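Local coordinates for protein shikimate dehydrogenase (NADP(+)) (Peptoclostridium difficile, PDB 5DZS) that probably catalyses the reversible NADPH-dependent reduction of 3-dehydroshikimate to shikimate, a step of the chorismate pathway that leads to the aromatic amino acids, at residues T100-G104 with G238-S243; S107-A112 with K228-Y234; E9-H13 with G185-N189; N2-G8 with I55-T61; R150-D154 with L164-E169. The contacts are given in a common frame with arbitrary orientation. Where two conformers were deposited one is given. Residue numbers count along the deposited sequence, not the author numbering.

Starting at the N terminus, strand 2-8 pairs with 57-60 in contact 4, closing the first loop inside the mixed sheet of the substrate-binding domain. The turn after strand 2-8 enters contact 3, where 9-13 reaches across the cleft to 185-189 of the nucleotide-binding domain; Leu-11 also packs on Leu-6 and Thr-61 of contact 4, and contact 3 crosses contacts 1, 2 and 4 along the chain. Helix 101-111 opens contacts 1 and 2; contact 2 closes at strand 228-230 and the start of helix 233-248, nested inside contact 1, which closes further along that helix. Ser-243 of contact 1 meets Asn-59 of contact 4. Contact 5 nests within contacts 1, 2 and 3, at the far edge of the parallel sheet.

Contact 1. Residues T100-G104 with G238-S243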
# COMPACT_ATOMS: atom_id res chain seq x y z
N THR B 100 -2.75 6.83 8.56
CA THR B 100 -2.71 7.81 7.52
C THR B 100 -2.57 9.26 8.08
O THR B 100 -2.64 10.21 7.27
CB THR B 100 -3.99 7.78 6.79
OG1 THR B 100 -5.01 8.20 7.72
CG2 THR B 100 -4.27 6.37 6.20
N ASP B 101 -2.36 9.45 9.40
CA ASP B 101 -2.26 10.84 9.95
C ASP B 101 -1.09 11.68 9.41
O ASP B 101 -1.25 12.89 9.14
CB ASP B 101 -2.23 10.86 11.51
CG ASP B 101 -3.62 10.76 12.14
OD1 ASP B 101 -4.61 11.00 11.44
OD2 ASP B 101 -3.70 10.48 13.36
N TYR B 102 0.11 11.09 9.31
CA TYR B 102 1.26 11.81 8.75
C TYR B 102 0.96 12.18 7.29
O TYR B 102 1.18 13.31 6.88
CB TYR B 102 2.53 10.94 8.87
CG TYR B 102 3.85 11.53 8.43
CD1 TYR B 102 4.18 11.64 7.07
CD2 TYR B 102 4.81 11.87 9.36
CE1 TYR B 102 5.40 12.13 6.67
CE2 TYR B 102 6.05 12.36 8.96
CZ TYR B 102 6.33 12.48 7.61
OH TYR B 102 7.56 12.97 7.22
N PHE B 103 0.45 11.22 6.52
CA PHE B 103 0.10 11.45 5.11
C PHE B 103 -0.91 12.59 4.91
O PHE B 103 -0.69 13.48 4.07
CB PHE B 103 -0.43 10.17 4.45
CG PHE B 103 -1.11 10.44 3.15
CD1 PHE B 103 -0.39 10.48 1.96
CD2 PHE B 103 -2.46 10.73 3.12
CE1 PHE B 103 -1.03 10.77 0.76
CE2 PHE B 103 -3.10 11.03 1.93
CZ PHE B 103 -2.38 11.05 0.75
N GLY B 104 -1.99 12.58 5.71
CA GLY B 104 -3.03 13.59 5.60
C GLY B 104 -2.51 14.98 5.96
O GLY B 104 -2.93 15.97 5.33
N GLY B 238 -8.54 13.43 2.33
CA GLY B 238 -7.33 12.70 1.92
C GLY B 238 -7.14 11.41 2.67
O GLY B 238 -6.77 10.39 2.06
N GLN B 239 -7.36 11.45 3.98
CA GLN B 239 -7.23 10.22 4.78
C GLN B 239 -8.26 9.17 4.38
O GLN B 239 -7.97 7.95 4.40
CB GLN B 239 -7.37 10.56 6.23
CG GLN B 239 -6.23 11.36 6.72
CD GLN B 239 -6.37 11.62 8.20
OE1 GLN B 239 -7.34 12.25 8.67
NE2 GLN B 239 -5.40 11.12 8.94
N ALA B 240 -9.46 9.58 4.02
CA ALA B 240 -10.47 8.61 3.60
C ALA B 240 -10.00 7.90 2.32
O ALA B 240 -10.12 6.68 2.17
CB ALA B 240 -11.83 9.26 3.38
N ILE B 241 -9.46 8.69 1.38
CA ILE B 241 -8.98 8.13 0.11
C ILE B 241 -7.78 7.21 0.33
O ILE B 241 -7.73 6.10 -0.24
CB ILE B 241 -8.70 9.28 -0.89
CG1 ILE B 241 -10.03 9.93 -1.30
CG2 ILE B 241 -7.95 8.77 -2.13
CD1 ILE B 241 -9.87 11.24 -2.04
N LYS B 242 -6.84 7.61 1.17
CA LYS B 242 -5.71 6.75 1.47
C LYS B 242 -6.18 5.44 2.13
O LYS B 242 -5.67 4.37 1.83
CB LYS B 242 -4.70 7.48 2.36
CG LYS B 242 -3.44 6.69 2.68
CD LYS B 242 -2.62 6.37 1.45
CE LYS B 242 -2.07 7.59 0.71
NZ LYS B 242 -1.28 7.28 -0.53
N SER B 243 -7.15 5.54 3.04
CA SER B 243 -7.69 4.34 3.65
C SER B 243 -8.27 3.41 2.57
O SER B 243 -8.07 2.19 2.61
CB SER B 243 -8.79 4.64 4.67
OG SER B 243 -8.29 5.32 5.81
O HOH W 1 -7.31 7.01 7.54
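The start of helix 101-111 meets the middle of helix 233-248, two helices that link the domains of the shikimate dehydrogenase fold. Thr-100, at the N-cap position, packs CG2 on Lys-242 CG at 3.6 Å, while its OG1 shares a water with Ser-243 OG, 2.6 Å from each, and is also hydrogen-bonded to Asn-86. Thr-100 O receives a weak hydrogen bond from Gln-239 NE2 (3.4 Å). Asp-101 OD1 accepts a much shorter one from Gln-239 NE2 (2.6 Å), and OD2 forms a salt bridge with Lys-65, the predicted proton acceptor. Asp-101 and Gln-239 are both predicted to bind shikimate, so the contact probably shapes the substrate pocket. Phe-103 offers one ring face to Lys-242, whose CE makes a CH-pi contact 3.4 Å from the centroid and NZ an off-centre cation-pi contact at 4.3 Å; NZ also pairs with Asp-249 of the second subunit. The two segments come closest where Gly-104 CA lies 5.4 Å from Gln-239 CA; a CB on Gly-104 would clash with Gln-239 CG.

Contact 2. Residues S107-A112 with K228-Y234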
# COMPACT_ATOMS: atom_id res chain seq x y z
N SER B 107 -0.38 16.27 3.09
CA SER B 107 -1.32 16.68 2.05
C SER B 107 -1.93 18.07 2.29
O SER B 107 -1.93 18.94 1.39
CB SER B 107 -2.43 15.64 1.97
OG SER B 107 -3.36 15.95 0.97
N MET B 108 -2.45 18.26 3.51
CA MET B 108 -3.08 19.51 3.98
C MET B 108 -2.12 20.70 3.93
O MET B 108 -2.49 21.80 3.53
CB MET B 108 -3.59 19.31 5.42
CG MET B 108 -4.12 20.56 6.12
SD MET B 108 -4.53 20.31 7.88
CE MET B 108 -2.92 19.97 8.57
N PHE B 109 -0.89 20.47 4.37
CA PHE B 109 0.15 21.52 4.39
C PHE B 109 0.54 21.94 2.98
O PHE B 109 0.71 23.13 2.71
CB PHE B 109 1.39 21.09 5.18
CG PHE B 109 1.26 21.32 6.66
CD1 PHE B 109 0.58 20.43 7.46
CD2 PHE B 109 1.85 22.43 7.25
CE1 PHE B 109 0.48 20.63 8.82
CE2 PHE B 109 1.74 22.65 8.62
CZ PHE B 109 1.06 21.74 9.40
N LYS B 110 0.66 20.97 2.07
CA LYS B 110 0.98 21.29 0.68
C LYS B 110 -0.15 22.06 0.03
O LYS B 110 0.09 23.03 -0.67
CB LYS B 110 1.23 20.01 -0.13
CG LYS B 110 2.53 19.31 0.21
CD LYS B 110 2.61 17.97 -0.48
CE LYS B 110 3.93 17.27 -0.21
NZ LYS B 110 3.86 15.84 -0.59
N MET B 111 -1.38 21.65 0.29
CA MET B 111 -2.53 22.31 -0.31
C MET B 111 -2.63 23.76 0.17
O MET B 111 -2.92 24.66 -0.62
CB MET B 111 -3.80 21.50 0.01
CG MET B 111 -5.11 22.11 -0.45
SD MET B 111 -5.68 23.48 0.58
CE MET B 111 -5.89 22.67 2.18
N ALA B 112 -2.37 23.97 1.46
CA ALA B 112 -2.43 25.30 2.07
C ALA B 112 -1.14 26.11 1.83
O ALA B 112 -1.04 27.25 2.29
CB ALA B 112 -2.70 25.17 3.55
N LYS B 228 -3.70 33.48 9.26
CA LYS B 228 -3.92 32.43 8.27
C LYS B 228 -4.54 31.24 9.01
O LYS B 228 -4.03 30.83 10.05
CB LYS B 228 -2.60 32.05 7.59
CG LYS B 228 -2.73 30.98 6.51
CD LYS B 228 -1.42 30.81 5.75
CE LYS B 228 -1.44 29.60 4.83
NZ LYS B 228 -2.57 29.59 3.87
N THR B 229 -5.65 30.73 8.50
CA THR B 229 -6.34 29.59 9.11
C THR B 229 -6.57 28.45 8.13
O THR B 229 -6.68 28.66 6.93
CB THR B 229 -7.72 29.98 9.67
OG1 THR B 229 -8.54 30.49 8.60
CG2 THR B 229 -7.59 31.01 10.76
N CYS B 230 -6.67 27.24 8.67
CA CYS B 230 -6.90 26.05 7.87
C CYS B 230 -7.67 25.06 8.74
O CYS B 230 -7.23 24.78 9.86
CB CYS B 230 -5.56 25.47 7.45
SG CYS B 230 -5.66 24.01 6.40
N ASP B 231 -8.80 24.55 8.24
CA ASP B 231 -9.59 23.55 8.99
C ASP B 231 -9.20 22.13 8.59
O ASP B 231 -8.30 21.94 7.77
CB ASP B 231 -11.11 23.80 8.95
CG ASP B 231 -11.76 23.52 7.59
OD1 ASP B 231 -11.25 22.70 6.80
OD2 ASP B 231 -12.83 24.12 7.33
N GLY B 232 -9.85 21.15 9.19
CA GLY B 232 -9.42 19.78 8.97
C GLY B 232 -10.04 19.04 7.82
O GLY B 232 -9.67 17.90 7.58
N LEU B 233 -10.94 19.69 7.06
CA LEU B 233 -11.68 18.93 6.04
C LEU B 233 -10.82 18.32 4.94
O LEU B 233 -11.01 17.16 4.57
CB LEU B 233 -12.81 19.78 5.43
CG LEU B 233 -13.72 19.06 4.44
CD1 LEU B 233 -14.42 17.84 5.06
CD2 LEU B 233 -14.75 20.04 3.89
N TYR B 234 -9.86 19.06 4.41
CA TYR B 234 -9.05 18.51 3.33
C TYR B 234 -8.32 17.25 3.79
O TYR B 234 -8.22 16.26 3.06
CB TYR B 234 -8.05 19.56 2.82
CG TYR B 234 -7.42 19.23 1.50
CD1 TYR B 234 -8.10 19.49 0.31
CD2 TYR B 234 -6.15 18.67 1.41
CE1 TYR B 234 -7.54 19.20 -0.91
CE2 TYR B 234 -5.58 18.38 0.18
CZ TYR B 234 -6.28 18.65 -0.97
OH TYR B 234 -5.76 18.39 -2.23
O HOH W 2 -5.51 15.35 2.36
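Tyr-234 and Cys-230 form the apolar centre, against which the last turns of helix 101-111 are laid. Met-111 covers one face of the Tyr-234 ring, with CG 3.7 Å from the centroid in a CH-pi contact and SD at 4.7 Å in a Met-aromatic one. Cys-230 SG fills the space beside it, 3.8 Å from Met-108 CG and 4.3 Å from Ala-112 CB. Strand 228-230 is an edge strand of the parallel, Rossmann-like sheet, and the turn after it leads into helix 233-248, where Asp-231 OD1 caps Leu-233 N at 3.0 Å. Gly-232 in this turn is a predicted NADP(+)-binding residue. Farther out, the Tyr-234 hydroxyl bonds to Asp-258 of helix 255-268. A water bridges Ser-107 OG (2.6 Å) and Tyr-234 O (2.9 Å), and at the other end Lys-228 NZ gives a weak hydrogen bond to Ala-112 O (3.2 Å). Sulfur, methylene and ring contacts thus carry most of the interface, while polar contacts, one weak and one through water, lie at its margins.

Contact 3. Residues E9-H13 with G185-N189; sequences EKLSH and GMYPN
Two irregular loops face each other across the cleft: 9-13, between strand 2-8 and helix 16-27 of the substrate-binding domain, running into the predicted shikimate-binding residue Ser-14, and 185-189, after strand 177-180 of the nucleotide-binding domain. The backbones come nearest at His-13 and Tyr-187, CA to CA 5.9 Å. Lys-10 is extended (phi/psi -136/120), His-13 lies at -96/-34, Met-186 at -97/-174 and Tyr-187 at -14/-56; Gly-185 has a positive phi (107/5), at which a CB would jam against the preceding carbonyl.

His-13 and Tyr-187, both with chi1 p (60°) and with chi2 -69° and 109° respectively, lay their rings in an offset stack, centroids 4.0 Å apart and planes at 12°. Met-186 (p, t, t) brings SD obliquely to the His-13 ring, 4.8 Å from its centroid and 4.1 Å from NE2.

In van der Waals contact, Lys-10 CB lies 3.5 Å from Tyr-187 OH, and Ser-12 OG 4.3 Å from Tyr-187 CD1.

Tyr-187 is poorly ordered, which suggests a mobile loop. No hydrogen bond or salt bridge joins the segments, leaving ring stacking and van der Waals contact, consistent with a contact easily broken if the cleft opens.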
# COMPACT_ATOMS: atom_id res chain seq x y z
N GLU B 9 -15.64 6.47 20.42
CA GLU B 9 -16.56 6.41 21.57
C GLU B 9 -17.87 7.16 21.31
O GLU B 9 -18.97 6.63 21.59
CB GLU B 9 -15.84 6.96 22.80
CG GLU B 9 -16.61 6.84 24.10
CD GLU B 9 -15.84 7.45 25.26
OE1 GLU B 9 -14.93 8.28 25.02
OE2 GLU B 9 -16.16 7.11 26.42
N LYS B 10 -17.76 8.36 20.74
CA LYS B 10 -18.91 9.21 20.42
C LYS B 10 -18.69 9.77 19.03
O LYS B 10 -17.71 10.49 18.80
CB LYS B 10 -18.99 10.38 21.42
CG LYS B 10 -19.03 9.98 22.89
CD LYS B 10 -20.29 9.20 23.25
CE LYS B 10 -20.36 8.93 24.75
NZ LYS B 10 -21.63 8.27 25.15
N LEU B 11 -19.62 9.47 18.12
CA LEU B 11 -19.48 9.77 16.69
C LEU B 11 -20.67 10.45 16.00
O LEU B 11 -20.70 10.52 14.79
CB LEU B 11 -19.27 8.43 15.97
CG LEU B 11 -18.07 7.57 16.42
CD1 LEU B 11 -18.10 6.25 15.65
CD2 LEU B 11 -16.75 8.30 16.18
N SER B 12 -21.65 10.93 16.75
CA SER B 12 -22.86 11.52 16.13
C SER B 12 -22.58 12.72 15.21
O SER B 12 -23.44 13.14 14.44
CB SER B 12 -23.87 11.94 17.21
OG SER B 12 -23.33 12.94 18.05
N HIS B 13 -21.37 13.27 15.29
CA HIS B 13 -20.98 14.42 14.49
C HIS B 13 -20.24 14.06 13.20
O HIS B 13 -20.39 14.74 12.18
CB HIS B 13 -20.05 15.26 15.34
CG HIS B 13 -18.82 14.54 15.76
ND1 HIS B 13 -18.84 13.50 16.66
CD2 HIS B 13 -17.52 14.70 15.40
CE1 HIS B 13 -17.61 13.05 16.84
NE2 HIS B 13 -16.79 13.76 16.08
N GLY B 185 -13.58 21.99 20.38
CA GLY B 185 -14.11 22.75 19.24
C GLY B 185 -15.06 22.00 18.32
O GLY B 185 -15.49 22.55 17.31
N MET B 186 -15.42 20.77 18.67
CA MET B 186 -16.32 20.00 17.80
C MET B 186 -17.80 20.07 18.24
O MET B 186 -18.16 20.84 19.13
CB MET B 186 -15.79 18.57 17.59
CG MET B 186 -15.46 17.76 18.83
SD MET B 186 -14.47 16.31 18.38
CE MET B 186 -14.37 15.43 19.95
N TYR B 187 -18.64 19.28 17.57
CA TYR B 187 -20.11 19.24 17.74
C TYR B 187 -20.85 19.88 18.95
O TYR B 187 -21.74 20.69 18.74
CB TYR B 187 -20.62 17.80 17.52
CG TYR B 187 -20.06 16.73 18.44
CD1 TYR B 187 -20.84 16.15 19.43
CD2 TYR B 187 -18.74 16.30 18.31
CE1 TYR B 187 -20.33 15.17 20.27
CE2 TYR B 187 -18.22 15.33 19.15
CZ TYR B 187 -19.02 14.76 20.13
OH TYR B 187 -18.50 13.80 20.96
N PRO B 188 -20.50 19.51 20.21
CA PRO B 188 -21.31 20.12 21.27
C PRO B 188 -21.03 21.61 21.48
O PRO B 188 -21.88 22.44 21.14
CB PRO B 188 -20.95 19.29 22.52
CG PRO B 188 -19.93 18.28 22.08
CD PRO B 188 -19.37 18.77 20.78
N ASN B 189 -19.87 21.94 22.04
CA ASN B 189 -19.50 23.34 22.29
C ASN B 189 -18.56 23.89 21.22
O ASN B 189 -17.33 23.80 21.34
CB ASN B 189 -18.87 23.49 23.67
CG ASN B 189 -19.85 23.17 24.79
OD1 ASN B 189 -20.86 22.50 24.58
ND2 ASN B 189 -19.54 23.65 25.99

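Contact 4. Residues N2-G8 with I55-T61; sequences NFFGLVG and IQGVNVT
Strand 2-8 and strand 57-60 are extended, Gly-5 almost fully (phi/psi -175/-174), and run parallel, their axes 4.5 Å apart at closest approach with a crossing angle of -26°. The register pairs Gly-5 with Val-58 (CA-CA 4.8 Å), Leu-6 with Asn-59 (4.7 Å) and Val-7 with Val-60 (4.8 Å). Hydrogen bonds run from Asn-59 N to Gly-5 O (2.8 Å), Val-7 N to Asn-59 O (2.8 Å) and Thr-61 N to Val-7 O (2.9 Å). Those from Gly-5 N to Gly-57 O (3.3 Å) and Gln-56 N to Phe-3 O (3.0 Å) are weak, Gln-56 having helical angles (-65/-38). From 2-8 the chain runs through helix 16-27, strand 31-37 and helix 46-53 to 57-60, two successive beta-alpha-beta units that set 2-8 between its two parallel neighbours in the mixed sheet of the substrate-binding domain. One face carries Phe-4 (chi1 m), Leu-6 (t, p) and Asn-59 (m); Leu-6 CD1 is 3.7 Å from Asn-59 CB, and Asn-59 OD1 is hydrogen-bonded to Tyr-33 OH. The other carries Val-7 (t), Val-58 (m) and Val-60 (t), with Val-7 CG2 4.1 Å from Val-58 CB. Thr-61, a predicted shikimate-binding residue, has CG2 4.0 Å from Gly-8 CA.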
# COMPACT_ATOMS: atom_id res chain seq x y z
N ASN B 2 -19.23 -5.08 0.52
CA ASN B 2 -18.33 -5.13 1.66
C ASN B 2 -18.68 -4.01 2.63
O ASN B 2 -19.16 -2.94 2.22
CB ASN B 2 -16.88 -5.08 1.27
CG ASN B 2 -16.42 -6.40 0.69
OD1 ASN B 2 -16.30 -6.55 -0.53
ND2 ASN B 2 -16.25 -7.38 1.55
N PHE B 3 -18.40 -4.25 3.89
CA PHE B 3 -18.69 -3.33 4.99
C PHE B 3 -17.44 -2.74 5.64
O PHE B 3 -16.43 -3.44 5.82
CB PHE B 3 -19.52 -3.99 6.11
CG PHE B 3 -20.94 -4.39 5.74
CD1 PHE B 3 -21.58 -3.92 4.62
CD2 PHE B 3 -21.69 -5.17 6.63
CE1 PHE B 3 -22.92 -4.27 4.36
CE2 PHE B 3 -23.00 -5.53 6.36
CZ PHE B 3 -23.62 -5.05 5.24
N PHE B 4 -17.57 -1.48 6.01
CA PHE B 4 -16.50 -0.68 6.60
C PHE B 4 -17.13 0.25 7.64
O PHE B 4 -18.35 0.46 7.65
CB PHE B 4 -15.83 0.21 5.53
CG PHE B 4 -15.24 -0.56 4.39
CD1 PHE B 4 -15.99 -0.97 3.32
CD2 PHE B 4 -13.89 -0.90 4.41
CE1 PHE B 4 -15.41 -1.69 2.30
CE2 PHE B 4 -13.32 -1.62 3.40
CZ PHE B 4 -14.08 -2.01 2.34
N GLY B 5 -16.30 0.86 8.47
CA GLY B 5 -16.83 1.86 9.37
C GLY B 5 -15.80 2.56 10.19
O GLY B 5 -14.59 2.34 10.02
N LEU B 6 -16.30 3.39 11.09
CA LEU B 6 -15.48 4.23 11.96
C LEU B 6 -15.71 3.84 13.41
O LEU B 6 -16.85 3.88 13.89
CB LEU B 6 -15.85 5.70 11.76
CG LEU B 6 -15.18 6.71 12.70
CD1 LEU B 6 -13.68 6.72 12.55
CD2 LEU B 6 -15.77 8.10 12.50
N VAL B 7 -14.62 3.49 14.10
CA VAL B 7 -14.67 3.10 15.50
C VAL B 7 -14.23 4.25 16.40
O VAL B 7 -13.14 4.80 16.23
CB VAL B 7 -13.78 1.88 15.75
CG1 VAL B 7 -13.68 1.56 17.24
CG2 VAL B 7 -14.29 0.67 14.97
N GLY B 8 -15.08 4.60 17.36
CA GLY B 8 -14.76 5.66 18.32
C GLY B 8 -15.78 5.61 19.42
O GLY B 8 -16.71 4.83 19.37
N ILE B 55 -15.87 -7.71 8.46
CA ILE B 55 -15.81 -6.28 8.22
C ILE B 55 -14.43 -6.01 7.61
O ILE B 55 -13.42 -6.19 8.26
CB ILE B 55 -16.04 -5.47 9.50
CG1 ILE B 55 -17.31 -5.94 10.24
CG2 ILE B 55 -16.05 -3.98 9.19
CD1 ILE B 55 -18.59 -5.82 9.44
N GLN B 56 -14.39 -5.59 6.34
CA GLN B 56 -13.12 -5.51 5.63
C GLN B 56 -12.16 -4.49 6.19
O GLN B 56 -10.93 -4.69 6.16
CB GLN B 56 -13.36 -5.24 4.13
CG GLN B 56 -12.11 -5.30 3.30
CD GLN B 56 -12.36 -5.22 1.83
OE1 GLN B 56 -13.34 -5.76 1.31
NE2 GLN B 56 -11.44 -4.56 1.13
N GLY B 57 -12.68 -3.37 6.62
CA GLY B 57 -11.81 -2.34 7.17
C GLY B 57 -12.52 -1.40 8.10
O GLY B 57 -13.72 -1.14 7.92
N VAL B 58 -11.78 -0.83 9.05
CA VAL B 58 -12.34 0.21 9.88
C VAL B 58 -11.33 1.31 10.07
O VAL B 58 -10.11 1.07 10.02
CB VAL B 58 -12.83 -0.25 11.28
CG1 VAL B 58 -13.92 -1.30 11.14
CG2 VAL B 58 -11.70 -0.76 12.13
N ASN B 59 -11.82 2.52 10.23
CA ASN B 59 -11.01 3.58 10.76
C ASN B 59 -11.17 3.60 12.27
O ASN B 59 -12.17 3.12 12.81
CB ASN B 59 -11.43 4.92 10.18
CG ASN B 59 -11.07 5.05 8.73
OD1 ASN B 59 -11.95 5.24 7.88
ND2 ASN B 59 -9.80 4.95 8.42
N VAL B 60 -10.17 4.19 12.95
CA VAL B 60 -10.18 4.29 14.41
C VAL B 60 -9.92 5.74 14.73
O VAL B 60 -8.97 6.38 14.19
CB VAL B 60 -9.11 3.39 15.06
CG1 VAL B 60 -9.19 3.42 16.58
CG2 VAL B 60 -9.25 1.96 14.59
N THR B 61 -10.74 6.29 15.60
CA THR B 61 -10.56 7.65 16.06
C THR B 61 -10.46 7.69 17.59
O THR B 61 -10.27 6.67 18.28
CB THR B 61 -11.59 8.61 15.45
OG1 THR B 61 -11.26 9.98 15.76
CG2 THR B 61 -12.97 8.30 15.92
O HOH W 3 -16.89 -6.67 4.27

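Contact 5. Residues R150-D154 with L164-E169. With SO4 (sulfate ion), chain E.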
# COMPACT_ATOMS: atom_id res chain seq x y z
N ARG B 150 -2.21 19.62 29.39
CA ARG B 150 -2.80 20.20 30.61
C ARG B 150 -1.93 19.90 31.84
O ARG B 150 -1.81 20.74 32.73
CB ARG B 150 -4.22 19.69 30.83
CG ARG B 150 -5.21 20.08 29.74
CD ARG B 150 -5.38 21.59 29.60
NE ARG B 150 -6.28 21.92 28.50
CZ ARG B 150 -6.56 23.15 28.08
NH1 ARG B 150 -7.39 23.33 27.07
NH2 ARG B 150 -6.00 24.20 28.67
N LYS B 151 -1.35 18.70 31.88
CA LYS B 151 -0.49 18.31 33.00
C LYS B 151 0.62 17.41 32.50
O LYS B 151 0.37 16.34 31.94
CB LYS B 151 -1.29 17.61 34.11
CG LYS B 151 -0.48 17.35 35.37
CD LYS B 151 -1.34 16.88 36.52
CE LYS B 151 -0.52 16.74 37.79
NZ LYS B 151 -1.36 16.36 38.96
N LYS B 152 1.86 17.85 32.71
CA LYS B 152 3.03 17.12 32.23
C LYS B 152 3.20 15.74 32.85
O LYS B 152 3.57 14.79 32.15
CB LYS B 152 4.30 17.91 32.52
CG LYS B 152 4.37 19.28 31.89
CD LYS B 152 5.66 19.96 32.32
CE LYS B 152 5.76 21.37 31.79
NZ LYS B 152 7.01 22.02 32.29
N ASP B 153 2.93 15.64 34.15
CA ASP B 153 3.11 14.39 34.91
C ASP B 153 4.39 13.67 34.43
O ASP B 153 5.45 14.29 34.40
CB ASP B 153 1.83 13.51 34.91
CG ASP B 153 1.37 13.10 33.51
OD1 ASP B 153 2.19 12.58 32.73
OD2 ASP B 153 0.16 13.25 33.22
N ASP B 154 4.32 12.39 34.06
CA ASP B 154 5.51 11.70 33.55
C ASP B 154 5.40 11.42 32.03
O ASP B 154 5.91 10.41 31.54
CB ASP B 154 5.82 10.41 34.34
CG ASP B 154 4.72 9.35 34.24
OD1 ASP B 154 3.74 9.55 33.49
OD2 ASP B 154 4.85 8.31 34.91
N LEU B 164 8.05 19.56 25.89
CA LEU B 164 6.77 19.40 26.56
C LEU B 164 6.53 20.62 27.45
O LEU B 164 7.38 20.96 28.28
CB LEU B 164 6.76 18.13 27.41
CG LEU B 164 5.43 17.80 28.09
CD1 LEU B 164 4.39 17.39 27.06
CD2 LEU B 164 5.61 16.70 29.13
N ILE B 165 5.38 21.27 27.26
CA ILE B 165 5.00 22.43 28.06
C ILE B 165 3.56 22.29 28.51
O ILE B 165 2.83 21.42 28.03
CB ILE B 165 5.13 23.75 27.27
CG1 ILE B 165 4.19 23.75 26.05
CG2 ILE B 165 6.58 23.97 26.84
CD1 ILE B 165 4.17 25.06 25.29
N ASP B 166 3.15 23.15 29.44
CA ASP B 166 1.75 23.20 29.87
C ASP B 166 1.17 24.51 29.33
O ASP B 166 1.90 25.34 28.79
CB ASP B 166 1.56 23.02 31.38
CG ASP B 166 2.16 24.15 32.20
OD1 ASP B 166 2.37 25.27 31.68
OD2 ASP B 166 2.41 23.91 33.40
N TYR B 167 -0.14 24.69 29.49
CA TYR B 167 -0.82 25.86 28.93
C TYR B 167 -0.43 27.18 29.61
O TYR B 167 -0.68 28.26 29.06
CB TYR B 167 -2.34 25.62 28.92
CG TYR B 167 -2.79 24.64 27.84
CD1 TYR B 167 -2.53 23.28 27.94
CD2 TYR B 167 -3.47 25.09 26.71
CE1 TYR B 167 -2.93 22.39 26.96
CE2 TYR B 167 -3.88 24.20 25.72
CZ TYR B 167 -3.61 22.85 25.85
OH TYR B 167 -4.02 21.97 24.86
N GLU B 168 0.18 27.09 30.79
CA GLU B 168 0.66 28.27 31.50
C GLU B 168 1.92 28.79 30.83
O GLU B 168 2.03 29.98 30.55
CB GLU B 168 0.93 27.93 32.97
CG GLU B 168 -0.31 27.49 33.71
CD GLU B 168 -1.39 28.56 33.70
OE1 GLU B 168 -1.04 29.76 33.85
OE2 GLU B 168 -2.58 28.19 33.57
N GLU B 169 2.85 27.88 30.54
CA GLU B 169 4.09 28.24 29.86
C GLU B 169 3.81 28.73 28.45
O GLU B 169 4.54 29.54 27.91
CB GLU B 169 5.03 27.05 29.75
CG GLU B 169 5.48 26.46 31.08
CD GLU B 169 6.34 25.23 30.86
OE1 GLU B 169 7.57 25.38 30.65
OE2 GLU B 169 5.79 24.12 30.93
S SO4 E . -3.78 17.39 26.53
O1 SO4 E . -3.48 18.72 25.95
O2 SO4 E . -4.35 17.58 27.88
O3 SO4 E . -4.74 16.68 25.66
O4 SO4 E . -2.54 16.58 26.63
O HOH W 4 -2.03 23.33 31.75
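Arg-150 lays its guanidinium flat on the ring of Tyr-167, the centres 3.6 Å apart and the planes at 15°, so that CZ stands nearly over the centroid, 8° off the ring normal, in a stacked cation-pi contact. Its CA-to-CB bond points away from 164-169, and the m, m, t course of the side chain brings the end back over the ring, while NH1 is hydrogen-bonded to Pro-194 O. The backbones approach most closely at Arg-150 and Asp-166, CA to CA 5.5 Å, and one water donates to Arg-150 O (2.8 Å) and accepts from Tyr-167 N (3.2 Å). Lys-152 CB touches Leu-164 CD2 at 3.8 Å, and Lys-152 NZ forms a salt bridge with Glu-169 OE2 at 2.8 Å, though the position of that oxygen is less certain. Asp-166 OD1 accepts from Glu-169 N at 2.9 Å in an Asx motif that organises the turn that follows Asp-166. A sulfate ion, probably from the crystallisation liquor, receives a weak hydrogen bond from Arg-150 N to its O2 (3.3 Å) and is also held by Thr-126 and Thr-149. Its place at the end of strand 144-149, the second of the Rossmann-like domain, is consistent with the site where NADP-dependent shikimate dehydrogenases recognise the cofactor's 2'-phosphate.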